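Local coordinates for protein 24-sterol C-methyltransferase (Haloferax volcanii, PDB 6F5Z) that probably transfers methyl groups from S-adenosylmethionine, as a putative methyltransferase that forms a complex with the activator Trm112, at residues I62-V75 / D86-F99. Sequence-based numbering, arbitrary orientation.
With SAH (S-adenosyl-L-homocysteine), chain G.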
ATOM      1  N   ILE B  62      15.051  10.392  -3.159  1.00 16.69           N
ATOM      2  CA  ILE B  62      14.423  10.916  -4.359  1.00 16.12           C
ATOM      3  C   ILE B  62      15.401  11.852  -5.045  1.00 17.68           C
ATOM      4  O   ILE B  62      16.273  12.450  -4.399  1.00 18.27           O
ATOM      5  CB  ILE B  62      13.074  11.619  -4.077  1.00 19.16           C
ATOM      6  CG1 ILE B  62      13.218  12.850  -3.163  1.00 19.07           C
ATOM      7  CG2 ILE B  62      12.082  10.626  -3.489  1.00 19.22           C
ATOM      8  CD1 ILE B  62      11.947  13.778  -3.199  1.00 17.29           C
ATOM      9  N   GLY B  63      15.271  11.933  -6.360  1.00 16.70           N
ATOM     10  CA  GLY B  63      16.190  12.730  -7.150  1.00 17.52           C
ATOM     11  C   GLY B  63      15.744  14.132  -7.431  1.00 21.19           C
ATOM     12  O   GLY B  63      16.585  15.031  -7.598  1.00 20.66           O
ATOM     13  N   ARG B  64      14.428  14.303  -7.643  1.00 18.06           N
ATOM     14  CA  ARG B  64      13.856  15.612  -7.975  1.00 17.40           C
ATOM     15  C   ARG B  64      12.575  15.758  -7.203  1.00 19.60           C
ATOM     16  O   ARG B  64      11.806  14.797  -7.109  1.00 18.12           O
ATOM     17  CB  ARG B  64      13.535  15.729  -9.462  1.00 19.67           C
ATOM     18  CG  ARG B  64      14.678  15.228 -10.337  1.00 27.08           C
ATOM     19  CD  ARG B  64      14.652  15.708 -11.749  1.00 28.90           C
ATOM     20  NE  ARG B  64      13.383  15.474 -12.432  1.00 29.68           N
ATOM     21  CZ  ARG B  64      13.071  16.119 -13.547  1.00 43.10           C
ATOM     22  NH1 ARG B  64      11.918  15.890 -14.151  1.00 36.51           N
ATOM     23  NH2 ARG B  64      13.908  17.008 -14.058  1.00 31.15           N
ATOM     24  N   GLY B  65      12.362  16.925  -6.632  1.00 16.02           N
ATOM     25  CA  GLY B  65      11.119  17.140  -5.905  1.00 15.78           C
ATOM     26  C   GLY B  65      10.524  18.468  -6.259  1.00 17.46           C
ATOM     27  O   GLY B  65      11.277  19.436  -6.519  1.00 17.65           O
ATOM     28  N   PHE B  66       9.170  18.506  -6.347  1.00 15.38           N
ATOM     29  CA  PHE B  66       8.466  19.752  -6.636  1.00 16.07           C
ATOM     30  C   PHE B  66       7.416  19.941  -5.562  1.00 17.86           C
ATOM     31  O   PHE B  66       6.523  19.092  -5.447  1.00 16.90           O
ATOM     32  CB  PHE B  66       7.759  19.719  -7.993  1.00 16.96           C
ATOM     33  CG  PHE B  66       8.665  19.535  -9.174  1.00 18.12           C
ATOM     34  CD1 PHE B  66       9.121  18.270  -9.530  1.00 19.36           C
ATOM     35  CD2 PHE B  66       9.073  20.625  -9.929  1.00 20.44           C
ATOM     36  CE1 PHE B  66      10.003  18.102 -10.593  1.00 19.50           C
ATOM     37  CE2 PHE B  66       9.925  20.454 -11.023  1.00 21.02           C
ATOM     38  CZ  PHE B  66      10.395  19.199 -11.344  1.00 20.00           C
ATOM     39  N   GLY B  67       7.531  21.016  -4.789  1.00 17.13           N
ATOM     40  CA  GLY B  67       6.577  21.336  -3.737  1.00 17.44           C
ATOM     41  C   GLY B  67       5.669  22.439  -4.244  1.00 20.60           C
ATOM     42  O   GLY B  67       6.116  23.581  -4.440  1.00 19.24           O
ATOM     43  N   LEU B  68       4.427  22.080  -4.548  1.00 17.11           N
ATOM     44  CA  LEU B  68       3.454  22.999  -5.130  1.00 17.44           C
ATOM     45  C   LEU B  68       2.550  23.532  -3.998  1.00 19.77           C
ATOM     46  O   LEU B  68       2.107  22.765  -3.132  1.00 16.51           O
ATOM     47  CB  LEU B  68       2.612  22.260  -6.202  1.00 17.29           C
ATOM     48  CG  LEU B  68       1.493  23.075  -6.878  1.00 19.69           C
ATOM     49  CD1 LEU B  68       1.297  22.635  -8.298  1.00 20.04           C
ATOM     50  CD2 LEU B  68       0.112  22.886  -6.160  1.00 21.30           C
ATOM     51  N   ASP B  69       2.277  24.852  -4.002  1.00 17.97           N
ATOM     52  CA  ASP B  69       1.404  25.426  -2.983  1.00 17.96           C
ATOM     53  C   ASP B  69       0.736  26.643  -3.582  1.00 19.73           C
ATOM     54  O   ASP B  69       1.307  27.321  -4.425  1.00 20.12           O
ATOM     55  CB  ASP B  69       2.161  25.777  -1.701  1.00 19.35           C
ATOM     56  CG  ASP B  69       1.242  25.747  -0.516  1.00 21.35           C
ATOM     57  OD1 ASP B  69       0.496  26.747  -0.308  1.00 21.20           O
ATOM     58  OD2 ASP B  69       1.237  24.730   0.193  1.00 19.26           O
ATOM     59  N   GLY B  70      -0.496  26.888  -3.198  1.00 19.91           N
ATOM     60  CA  GLY B  70      -1.211  28.064  -3.697  1.00 19.92           C
ATOM     61  C   GLY B  70      -0.865  29.337  -2.934  1.00 26.42           C
ATOM     62  O   GLY B  70      -1.322  30.419  -3.313  1.00 27.73           O
ATOM     63  N   SER B  71      -0.103  29.213  -1.827  1.00 22.39           N
ATOM     64  CA  SER B  71       0.346  30.340  -1.008  1.00 21.67           C
ATOM     65  C   SER B  71       1.793  30.706  -1.355  1.00 24.84           C
ATOM     66  O   SER B  71       2.714  29.953  -1.008  1.00 23.12           O
ATOM     67  CB  SER B  71       0.220  30.027   0.482  1.00 24.32           C
ATOM     68  OG  SER B  71       0.978  30.937   1.270  1.00 23.83           O
ATOM     69  N   PRO B  72       2.040  31.888  -1.979  1.00 24.84           N
ATOM     70  CA  PRO B  72       3.432  32.284  -2.280  1.00 23.88           C
ATOM     71  C   PRO B  72       4.319  32.378  -1.040  1.00 26.41           C
ATOM     72  O   PRO B  72       5.485  31.989  -1.110  1.00 26.56           O
ATOM     73  CB  PRO B  72       3.276  33.647  -2.985  1.00 25.81           C
ATOM     74  CG  PRO B  72       1.864  33.619  -3.531  1.00 28.75           C
ATOM     75  CD  PRO B  72       1.076  32.880  -2.493  1.00 25.06           C
ATOM     76  N   GLU B  73       3.772  32.831   0.098  1.00 24.32           N
ATOM     77  CA  GLU B  73       4.514  32.927   1.370  1.00 25.30           C
ATOM     78  C   GLU B  73       4.934  31.530   1.861  1.00 25.17           C
ATOM     79  O   GLU B  73       6.046  31.337   2.367  1.00 25.10           O
ATOM     80  CB  GLU B  73       3.660  33.620   2.452  1.00 28.07           C
ATOM     81  CG  GLU B  73       3.512  35.125   2.254  1.00 43.87           C
ATOM     82  CD  GLU B  73       2.338  35.610   1.421  1.00 73.06           C
ATOM     83  OE1 GLU B  73       1.870  36.742   1.688  1.00 79.87           O
ATOM     84  OE2 GLU B  73       1.885  34.876   0.510  1.00 57.24           O
ATOM     85  N   MET B  74       4.023  30.547   1.694  1.00 21.84           N
ATOM     86  CA  MET B  74       4.303  29.182   2.103  1.00 21.48           C
ATOM     87  C   MET B  74       5.507  28.602   1.338  1.00 22.02           C
ATOM     88  O   MET B  74       6.403  28.029   1.979  1.00 22.18           O
ATOM     89  CB  MET B  74       3.070  28.296   1.885  1.00 23.81           C
ATOM     90  CG  MET B  74       3.084  27.060   2.694  1.00 25.26           C
ATOM     91  SD  MET B  74       2.932  27.259   4.496  1.00 25.48           S
ATOM     92  CE  MET B  74       1.138  27.568   4.677  1.00 24.86           C
ATOM     93  N   VAL B  75       5.527  28.754   0.011  1.00 20.80           N
ATOM     94  CA  VAL B  75       6.655  28.180  -0.738  1.00 21.16           C
ATOM     95  C   VAL B  75       7.941  28.996  -0.563  1.00 22.90           C
ATOM     96  O   VAL B  75       9.008  28.400  -0.606  1.00 21.83           O
ATOM     97  CB  VAL B  75       6.388  27.843  -2.203  1.00 25.52           C
ATOM     98  CG1 VAL B  75       5.636  26.515  -2.319  1.00 26.44           C
ATOM     99  CG2 VAL B  75       5.652  28.976  -2.911  1.00 25.08           C
ATOM    100  N   ASP B  86      17.890  20.363  -5.571  1.00 23.79           N
ATOM    101  CA  ASP B  86      17.224  19.201  -6.194  1.00 23.57           C
ATOM    102  C   ASP B  86      15.720  19.179  -5.819  1.00 24.44           C
ATOM    103  O   ASP B  86      14.901  18.518  -6.476  1.00 22.45           O
ATOM    104  CB  ASP B  86      17.922  17.891  -5.806  1.00 25.16           C
ATOM    105  CG  ASP B  86      19.320  17.720  -6.404  1.00 38.96           C
ATOM    106  OD1 ASP B  86      19.492  18.010  -7.606  1.00 40.79           O
ATOM    107  OD2 ASP B  86      20.210  17.210  -5.693  1.00 46.13           O
ATOM    108  N   LEU B  87      15.369  19.923  -4.755  1.00 21.15           N
ATOM    109  CA  LEU B  87      13.980  20.075  -4.311  1.00 18.99           C
ATOM    110  C   LEU B  87      13.613  21.503  -4.619  1.00 24.72           C
ATOM    111  O   LEU B  87      14.272  22.431  -4.139  1.00 28.14           O
ATOM    112  CB  LEU B  87      13.820  19.748  -2.807  1.00 18.84           C
ATOM    113  CG  LEU B  87      14.310  18.378  -2.342  1.00 20.84           C
ATOM    114  CD1 LEU B  87      14.202  18.217  -0.807  1.00 19.95           C
ATOM    115  CD2 LEU B  87      13.592  17.228  -3.074  1.00 21.41           C
ATOM    116  N   SER B  88      12.595  21.686  -5.431  1.00 19.53           N
ATOM    117  CA  SER B  88      12.168  23.011  -5.854  1.00 18.71           C
ATOM    118  C   SER B  88      10.747  23.248  -5.435  1.00 21.24           C
ATOM    119  O   SER B  88      10.029  22.306  -5.065  1.00 20.70           O
ATOM    120  CB  SER B  88      12.250  23.130  -7.368  1.00 21.91           C
ATOM    121  OG  SER B  88      11.353  22.213  -7.988  1.00 29.76           O
ATOM    122  N   PHE B  89      10.359  24.528  -5.444  1.00 18.92           N
ATOM    123  CA  PHE B  89       9.045  24.978  -5.006  1.00 18.04           C
ATOM    124  C   PHE B  89       8.417  25.904  -6.013  1.00 21.39           C
ATOM    125  O   PHE B  89       9.108  26.640  -6.735  1.00 21.67           O
ATOM    126  CB  PHE B  89       9.156  25.641  -3.614  1.00 19.28           C
ATOM    127  CG  PHE B  89       9.669  24.653  -2.593  1.00 19.44           C
ATOM    128  CD1 PHE B  89       8.813  23.704  -2.029  1.00 19.98           C
ATOM    129  CD2 PHE B  89      11.031  24.578  -2.291  1.00 20.98           C
ATOM    130  CE1 PHE B  89       9.301  22.726  -1.151  1.00 20.71           C
ATOM    131  CE2 PHE B  89      11.521  23.599  -1.409  1.00 22.35           C
ATOM    132  CZ  PHE B  89      10.653  22.688  -0.837  1.00 20.55           C
ATOM    133  N   LEU B  90       7.088  25.844  -6.112  1.00 18.82           N
ATOM    134  CA  LEU B  90       6.352  26.646  -7.092  1.00 18.49           C
ATOM    135  C   LEU B  90       4.964  26.959  -6.569  1.00 21.39           C
ATOM    136  O   LEU B  90       4.404  26.226  -5.729  1.00 18.16           O
ATOM    137  CB  LEU B  90       6.251  25.903  -8.454  1.00 19.90           C
ATOM    138  CG  LEU B  90       5.436  24.587  -8.478  1.00 23.75           C
ATOM    139  CD1 LEU B  90       4.756  24.396  -9.814  1.00 26.25           C
ATOM    140  CD2 LEU B  90       6.305  23.353  -8.183  1.00 24.72           C
ATOM    141  N   VAL B  91       4.425  28.065  -7.058  1.00 18.79           N
ATOM    142  CA  VAL B  91       3.051  28.440  -6.761  1.00 17.58           C
ATOM    143  C   VAL B  91       2.185  27.774  -7.828  1.00 19.91           C
ATOM    144  O   VAL B  91       2.451  27.884  -9.025  1.00 20.46           O
ATOM    145  CB  VAL B  91       2.840  29.993  -6.735  1.00 20.22           C
ATOM    146  CG1 VAL B  91       1.462  30.360  -6.165  1.00 21.54           C
ATOM    147  CG2 VAL B  91       3.935  30.671  -5.905  1.00 20.50           C
ATOM    148  N   GLY B  92       1.122  27.108  -7.399  1.00 18.04           N
ATOM    149  CA  GLY B  92       0.209  26.474  -8.316  1.00 18.75           C
ATOM    150  C   GLY B  92      -1.116  26.163  -7.654  1.00 19.42           C
ATOM    151  O   GLY B  92      -1.299  26.444  -6.455  1.00 19.09           O
ATOM    152  N   ASP B  93      -2.024  25.566  -8.435  1.00 18.70           N
ATOM    153  CA  ASP B  93      -3.348  25.235  -7.929  1.00 18.17           C
ATOM    154  C   ASP B  93      -3.703  23.805  -8.276  1.00 18.40           C
ATOM    155  O   ASP B  93      -3.413  23.337  -9.372  1.00 18.30           O
ATOM    156  CB  ASP B  93      -4.412  26.215  -8.476  1.00 19.96           C
ATOM    157  CG  ASP B  93      -5.775  25.983  -7.837  1.00 23.77           C
ATOM    158  OD1 ASP B  93      -5.940  26.346  -6.655  1.00 25.19           O
ATOM    159  OD2 ASP B  93      -6.632  25.324  -8.482  1.00 24.57           O
ATOM    160  N   PHE B  94      -4.397  23.150  -7.347  1.00 17.16           N
ATOM    161  CA  PHE B  94      -4.783  21.758  -7.490  1.00 16.86           C
ATOM    162  C   PHE B  94      -5.694  21.480  -8.668  1.00 20.33           C
ATOM    163  O   PHE B  94      -5.818  20.323  -9.070  1.00 19.47           O
ATOM    164  CB  PHE B  94      -5.481  21.269  -6.223  1.00 17.36           C
ATOM    165  CG  PHE B  94      -4.639  21.239  -4.973  1.00 18.43           C
ATOM    166  CD1 PHE B  94      -3.255  21.315  -5.044  1.00 18.24           C
ATOM    167  CD2 PHE B  94      -5.229  21.059  -3.730  1.00 18.82           C
ATOM    168  CE1 PHE B  94      -2.489  21.303  -3.890  1.00 18.33           C
ATOM    169  CE2 PHE B  94      -4.465  21.033  -2.574  1.00 19.39           C
ATOM    170  CZ  PHE B  94      -3.093  21.129  -2.662  1.00 17.65           C
ATOM    171  N   ASP B  95      -6.348  22.526  -9.213  1.00 18.73           N
ATOM    172  CA  ASP B  95      -7.252  22.258 -10.333  1.00 19.17           C
ATOM    173  C   ASP B  95      -6.573  22.209 -11.682  1.00 24.84           C
ATOM    174  O   ASP B  95      -7.194  21.761 -12.652  1.00 24.85           O
ATOM    175  CB  ASP B  95      -8.425  23.257 -10.354  1.00 21.00           C
ATOM    176  CG  ASP B  95      -9.685  22.681 -10.968  1.00 28.99           C
ATOM    177  OD1 ASP B  95     -10.084  21.569 -10.568  1.00 26.66           O
ATOM    178  OD2 ASP B  95     -10.275  23.346 -11.840  1.00 31.02           O
ATOM    179  N   ASP B  96      -5.306  22.650 -11.772  1.00 21.41           N
ATOM    180  CA  ASP B  96      -4.613  22.627 -13.072  1.00 21.06           C
ATOM    181  C   ASP B  96      -3.142  22.430 -12.782  1.00 22.87           C
ATOM    182  O   ASP B  96      -2.435  23.413 -12.499  1.00 22.35           O
ATOM    183  CB  ASP B  96      -4.830  23.964 -13.830  1.00 22.90           C
ATOM    184  CG  ASP B  96      -6.256  24.214 -14.302  1.00 38.13           C
ATOM    185  OD1 ASP B  96      -6.696  23.522 -15.237  1.00 38.98           O
ATOM    186  OD2 ASP B  96      -6.933  25.094 -13.719  1.00 42.69           O
ATOM    187  N   LEU B  97      -2.692  21.156 -12.759  1.00 19.06           N
ATOM    188  CA  LEU B  97      -1.290  20.876 -12.397  1.00 18.16           C
ATOM    189  C   LEU B  97      -0.365  21.173 -13.564  1.00 20.94           C
ATOM    190  O   LEU B  97      -0.552  20.625 -14.654  1.00 20.78           O
ATOM    191  CB  LEU B  97      -1.100  19.452 -11.889  1.00 18.33           C
ATOM    192  CG  LEU B  97      -2.030  19.058 -10.721  1.00 20.73           C
ATOM    193  CD1 LEU B  97      -1.776  17.579 -10.287  1.00 18.94           C
ATOM    194  CD2 LEU B  97      -1.895  20.025  -9.527  1.00 20.43           C
ATOM    195  N   PRO B  98       0.691  21.976 -13.289  1.00 18.88           N
ATOM    196  CA  PRO B  98       1.569  22.453 -14.358  1.00 18.00           C
ATOM    197  C   PRO B  98       2.702  21.490 -14.665  1.00 20.50           C
ATOM    198  O   PRO B  98       3.858  21.896 -14.805  1.00 19.39           O
ATOM    199  CB  PRO B  98       2.049  23.808 -13.819  1.00 20.21           C
ATOM    200  CG  PRO B  98       2.168  23.578 -12.345  1.00 22.42           C
ATOM    201  CD  PRO B  98       0.998  22.657 -12.010  1.00 18.81           C
ATOM    202  N   PHE B  99       2.343  20.205 -14.808  1.00 17.67           N
ATOM    203  CA  PHE B  99       3.289  19.151 -15.149  1.00 16.73           C
ATOM    204  C   PHE B  99       2.807  18.383 -16.334  1.00 18.99           C
ATOM    205  O   PHE B  99       1.585  18.180 -16.510  1.00 18.30           O
ATOM    206  CB  PHE B  99       3.492  18.170 -13.980  1.00 17.24           C
ATOM    207  CG  PHE B  99       3.954  18.848 -12.729  1.00 17.73           C
ATOM    208  CD1 PHE B  99       5.302  19.098 -12.514  1.00 21.50           C
ATOM    209  CD2 PHE B  99       3.046  19.236 -11.753  1.00 20.21           C
ATOM    210  CE1 PHE B  99       5.719  19.801 -11.382  1.00 23.24           C
ATOM    211  CE2 PHE B  99       3.473  19.909 -10.605  1.00 23.15           C
ATOM    212  CZ  PHE B  99       4.798  20.203 -10.443  1.00 21.59           C
TER
HETATM  213  N   SAH G 302       1.314  19.348   3.649  1.00 16.14           N
HETATM  214  CA  SAH G 302       1.621  20.348   4.707  1.00 16.51           C
HETATM  215  CB  SAH G 302       0.654  21.598   4.717  1.00 16.79           C
HETATM  216  CG  SAH G 302      -0.793  21.232   5.037  1.00 16.66           C
HETATM  217  SD  SAH G 302      -1.847  22.729   5.057  1.00 18.64           S
HETATM  218  C   SAH G 302       1.629  19.712   6.122  1.00 19.61           C
HETATM  219  O   SAH G 302       1.400  18.427   6.140  1.00 18.62           O
HETATM  220  OXT SAH G 302       1.847  20.365   7.116  1.00 19.41           O
HETATM  221  C5' SAH G 302      -2.547  22.765   3.389  1.00 18.81           C
HETATM  222  C4' SAH G 302      -1.599  23.324   2.344  1.00 17.68           C
HETATM  223  O4' SAH G 302      -2.239  23.186   1.049  1.00 19.14           O
HETATM  224  C3' SAH G 302      -1.347  24.822   2.556  1.00 20.44           C
HETATM  225  O3' SAH G 302       0.040  25.154   2.521  1.00 21.78           O
HETATM  226  C2' SAH G 302      -2.222  25.487   1.487  1.00 20.64           C
HETATM  227  O2' SAH G 302      -1.757  26.752   1.020  1.00 20.81           O
HETATM  228  C1' SAH G 302      -2.234  24.436   0.378  1.00 19.36           C
HETATM  229  N9  SAH G 302      -3.412  24.480  -0.490  1.00 18.34           N
HETATM  230  C8  SAH G 302      -4.729  24.412  -0.103  1.00 20.31           C
HETATM  231  N7  SAH G 302      -5.580  24.425  -1.100  1.00 20.60           N
HETATM  232  C5  SAH G 302      -4.770  24.501  -2.224  1.00 19.08           C
HETATM  233  C6  SAH G 302      -5.060  24.554  -3.606  1.00 22.20           C
HETATM  234  N6  SAH G 302      -6.301  24.571  -4.112  1.00 24.79           N
HETATM  235  N1  SAH G 302      -4.014  24.634  -4.467  1.00 20.34           N
HETATM  236  C2  SAH G 302      -2.770  24.681  -3.971  1.00 17.90           C
HETATM  237  N3  SAH G 302      -2.375  24.639  -2.695  1.00 18.96           N
HETATM  238  C4  SAH G 302      -3.431  24.541  -1.861  1.00 17.93           C
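Parallel strand pairing joins 64-69 to 87-91, the sheet's outermost strand within this chain, from G65 beside L87 to D69 beside V91; the neighbouring UPF0434 family chain adds backbone hydrogen bonds to V91 and P98. G65 O receives two donors, S88 N at 2.8 Å and S88 OG in its carbonyl plane; with chi1 63° the small hydroxyl sits between the serine's own N and carbonyl carbon, within reach of that oxygen. G65 and G67 suit their places because L87 CD2 and the F89 ring fill the side of each where a side chain would start. On the face carrying F66 and L68, F99 turns its edge to the F66 ring in a T-shaped stack, planes at 74°. L68 spreads its branches over the loop after strand 87-91, CD1 meeting P98 CD tip to tip at 3.7 Å and CD2 reaching the edge of F94. This is the beta-alpha-beta unit of a Rossmann-like methyltransferase, its connecting helix 72-80 laying V75 against F89 and V91. At the C-terminal end of strand 64-69, acidic D69 accepts SAH O2' on OD1 (2.6 Å) and O3' on OD2 (2.7 Å). S71 N donates to OD1 in an Asx turn and G48 N to OD2, holding the carboxylate for the ribose. F94 lays its ring face along the adenine while its N donates to SAH N1.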